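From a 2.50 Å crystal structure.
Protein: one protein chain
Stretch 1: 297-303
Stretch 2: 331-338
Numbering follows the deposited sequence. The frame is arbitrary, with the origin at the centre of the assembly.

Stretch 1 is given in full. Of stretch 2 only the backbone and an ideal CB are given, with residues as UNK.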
# COMPACT_ATOMS: atom_id res chain seq x y z
N ILE A 297 8.27 -8.23 -4.13
CA ILE A 297 9.28 -7.39 -4.78
C ILE A 297 10.58 -7.51 -4.00
O ILE A 297 11.67 -7.60 -4.56
CB ILE A 297 8.78 -5.94 -4.87
CG1 ILE A 297 7.64 -5.79 -5.87
CG2 ILE A 297 9.94 -5.00 -5.19
CD1 ILE A 297 6.68 -4.66 -5.58
N MET A 298 10.44 -7.53 -2.68
CA MET A 298 11.63 -7.62 -1.83
C MET A 298 12.40 -8.90 -2.12
O MET A 298 13.62 -8.91 -2.21
CB MET A 298 11.25 -7.55 -0.35
CG MET A 298 12.44 -7.65 0.60
SD MET A 298 13.57 -6.25 0.39
CE MET A 298 15.10 -6.99 0.97
N SER A 299 11.67 -10.00 -2.26
CA SER A 299 12.36 -11.27 -2.46
C SER A 299 13.18 -11.21 -3.74
O SER A 299 14.28 -11.74 -3.81
CB SER A 299 11.39 -12.44 -2.52
OG SER A 299 10.64 -12.52 -1.31
N GLU A 300 12.60 -10.56 -4.75
CA GLU A 300 13.30 -10.47 -6.03
C GLU A 300 14.50 -9.55 -5.87
O GLU A 300 15.53 -9.71 -6.50
CB GLU A 300 12.37 -9.96 -7.13
CG GLU A 300 11.22 -10.90 -7.46
CD GLU A 300 11.68 -12.30 -7.85
OE1 GLU A 300 12.85 -12.46 -8.24
OE2 GLU A 300 10.85 -13.24 -7.76
N ILE A 301 14.33 -8.55 -4.99
CA ILE A 301 15.37 -7.54 -4.86
C ILE A 301 16.56 -8.09 -4.08
O ILE A 301 17.68 -7.61 -4.25
CB ILE A 301 14.83 -6.27 -4.18
CG1 ILE A 301 14.01 -5.37 -5.11
CG2 ILE A 301 15.96 -5.46 -3.56
CD1 ILE A 301 13.22 -4.33 -4.33
N SER A 302 16.29 -9.08 -3.24
CA SER A 302 17.31 -9.66 -2.39
C SER A 302 18.59 -10.00 -3.14
O SER A 302 19.69 -9.74 -2.66
CB SER A 302 16.75 -10.92 -1.71
OG SER A 302 16.59 -11.95 -2.66
N ASP A 303 18.45 -10.58 -4.33
CA ASP A 303 19.64 -10.96 -5.10
C ASP A 303 19.75 -10.14 -6.38
O ASP A 303 20.50 -10.50 -7.29
CB ASP A 303 19.59 -12.46 -5.40
CG ASP A 303 18.32 -12.83 -6.13
OD1 ASP A 303 17.36 -12.02 -6.11
OD2 ASP A 303 18.25 -13.93 -6.74
N UNK A 331 13.14 -0.28 5.15
CA UNK A 331 13.29 -0.87 6.47
C UNK A 331 14.13 -2.13 6.42
O UNK A 331 14.80 -2.49 7.39
CB UNK A 331 11.92 -1.18 7.08
N UNK A 332 14.10 -2.84 5.29
CA UNK A 332 14.81 -4.12 5.28
C UNK A 332 16.28 -3.96 4.95
O UNK A 332 17.03 -4.93 4.89
CB UNK A 332 14.16 -5.08 4.28
N UNK A 333 16.66 -2.72 4.73
CA UNK A 333 18.01 -2.26 4.44
C UNK A 333 18.76 -3.10 3.43
O UNK A 333 19.83 -3.64 3.74
CB UNK A 333 18.82 -2.21 5.74
N UNK A 334 18.28 -3.23 2.21
CA UNK A 334 19.04 -3.94 1.17
C UNK A 334 20.35 -3.20 0.87
O UNK A 334 20.39 -1.97 0.82
CB UNK A 334 18.21 -4.08 -0.11
N UNK A 335 21.42 -3.96 0.67
CA UNK A 335 22.76 -3.42 0.48
C UNK A 335 23.29 -3.67 -0.93
O UNK A 335 22.80 -4.55 -1.64
CB UNK A 335 23.72 -4.03 1.51
N UNK A 336 24.32 -2.93 -1.32
CA UNK A 336 25.05 -3.18 -2.56
C UNK A 336 24.13 -3.25 -3.77
O UNK A 336 24.11 -4.21 -4.54
CB UNK A 336 25.85 -4.48 -2.44
N UNK A 337 23.36 -2.18 -3.93
CA UNK A 337 22.41 -2.10 -5.03
C UNK A 337 22.60 -0.81 -5.81
O UNK A 337 22.92 0.23 -5.23
CB UNK A 337 20.97 -2.20 -4.51
N UNK A 338 22.38 -0.89 -7.12
CA UNK A 338 22.36 0.32 -7.93
C UNK A 338 20.91 0.76 -8.13
O UNK A 338 20.06 -0.05 -8.51
CB UNK A 338 23.05 0.09 -9.27

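Position 331 has phi/psi of -66°/-29°, and no atom of stretch 1 comes within 5.5 Å of its ideal CB. Nothing here selects a side chain, and a small or polar residue would serve as well as any; the deposited residue is Gly331.

At position 332 the CA-to-CB bond points toward stretch 1, and the ideal CB lies 3.9 Å from Met298 CE. What stretch 1 offers here is the apolar side chain of Met298, bent at chi2 (p), so a leucine, isoleucine, methionine or valine would suit. The residue is Leu332, with chi1 m and chi2 t. Its CD1 packs 3.5 Å from CG of Met298, so the branch reaches past the methyl end of the methionine to the middle of its side chain.

Position 333 has positive phi (44°/60°) and follows the end of a helix. Glycine and asparagine adopt such angles most easily, but with CA-to-CB directed away from stretch 1 a long polar chain also has room. The residue is Arg333, which makes no contact with stretch 1.

The backbone at position 334 (-64°/140°) is compatible with proline, and CB again points toward the helix, its ideal position 4.3 Å from Ile301 CG2 and 4.4 Å from Met298 CE. Alanine, valine or proline would fit against these two apolar groups. Pro334 is found; its modelled CB lies 4.4 Å from both Met298 CE and Ile301 CG2, touching two residues one helical turn apart.

Positions 335 and 336 are out of reach of stretch 1, which places no demand on either. The first, in an extended conformation, could take many polar residues and is Gln335. The second has positive phi (53°/55°), favouring glycine or asparagine, and is Asn336.

Position 337 is extended (-128°/145°) and points toward stretch 1, yet nothing there lies within 5.5 Å of the ideal CB, so a short side chain would leave the gap unspanned. Beyond it, the carbonyls of Ile301 and Ser302 at the end of the visible stretch are acceptors not used by backbone bonds within it. A long apolar chain could cover Ile301, but a lysine or arginine could also bring a donor to the carbonyls. Lys337 does both: its CD lies 4.3 Å from Ile301 CG2, while NZ donates a hydrogen bond to Ile301 O at 2.7 Å and a weak one to Ser302 O at 3.1 Å.

Position 338 is in a strand and out of reach; a beta-branched residue suits its angles, and Ile338 occupies it.

Stretch 2 (331-338) GLRPQNKI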
# COMPACT_ATOMS: atom_id res chain seq x y z
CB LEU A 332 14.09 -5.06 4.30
CG LEU A 332 12.76 -5.60 4.87
CD1 LEU A 332 11.94 -6.24 3.77
CD2 LEU A 332 13.02 -6.57 6.01
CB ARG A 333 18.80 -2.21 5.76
CG ARG A 333 18.13 -1.38 6.83
CD ARG A 333 18.82 -1.59 8.18
NE ARG A 333 18.43 -0.53 9.11
CZ ARG A 333 18.79 -0.44 10.38
NH1 ARG A 333 19.58 -1.36 10.94
NH2 ARG A 333 18.36 0.58 11.12
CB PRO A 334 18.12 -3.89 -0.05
CG PRO A 334 17.21 -2.74 0.21
CD PRO A 334 16.99 -2.72 1.70
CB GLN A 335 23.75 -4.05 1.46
CG GLN A 335 23.36 -3.95 2.93
CD GLN A 335 23.43 -2.52 3.44
OE1 GLN A 335 22.41 -1.89 3.74
NE2 GLN A 335 24.65 -1.99 3.55
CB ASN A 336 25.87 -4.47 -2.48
CG ASN A 336 26.50 -4.73 -1.14
OD1 ASN A 336 27.33 -3.98 -0.62
ND2 ASN A 336 26.08 -5.84 -0.55
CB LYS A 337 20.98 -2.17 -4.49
CG LYS A 337 20.30 -3.49 -4.77
CD LYS A 337 20.05 -4.27 -3.49
CE LYS A 337 20.92 -5.51 -3.46
NZ LYS A 337 20.18 -6.79 -3.54
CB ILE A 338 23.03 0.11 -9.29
CG1 ILE A 338 24.55 -0.05 -9.21
CG2 ILE A 338 22.65 1.23 -10.25
CD1 ILE A 338 25.14 -0.79 -10.39
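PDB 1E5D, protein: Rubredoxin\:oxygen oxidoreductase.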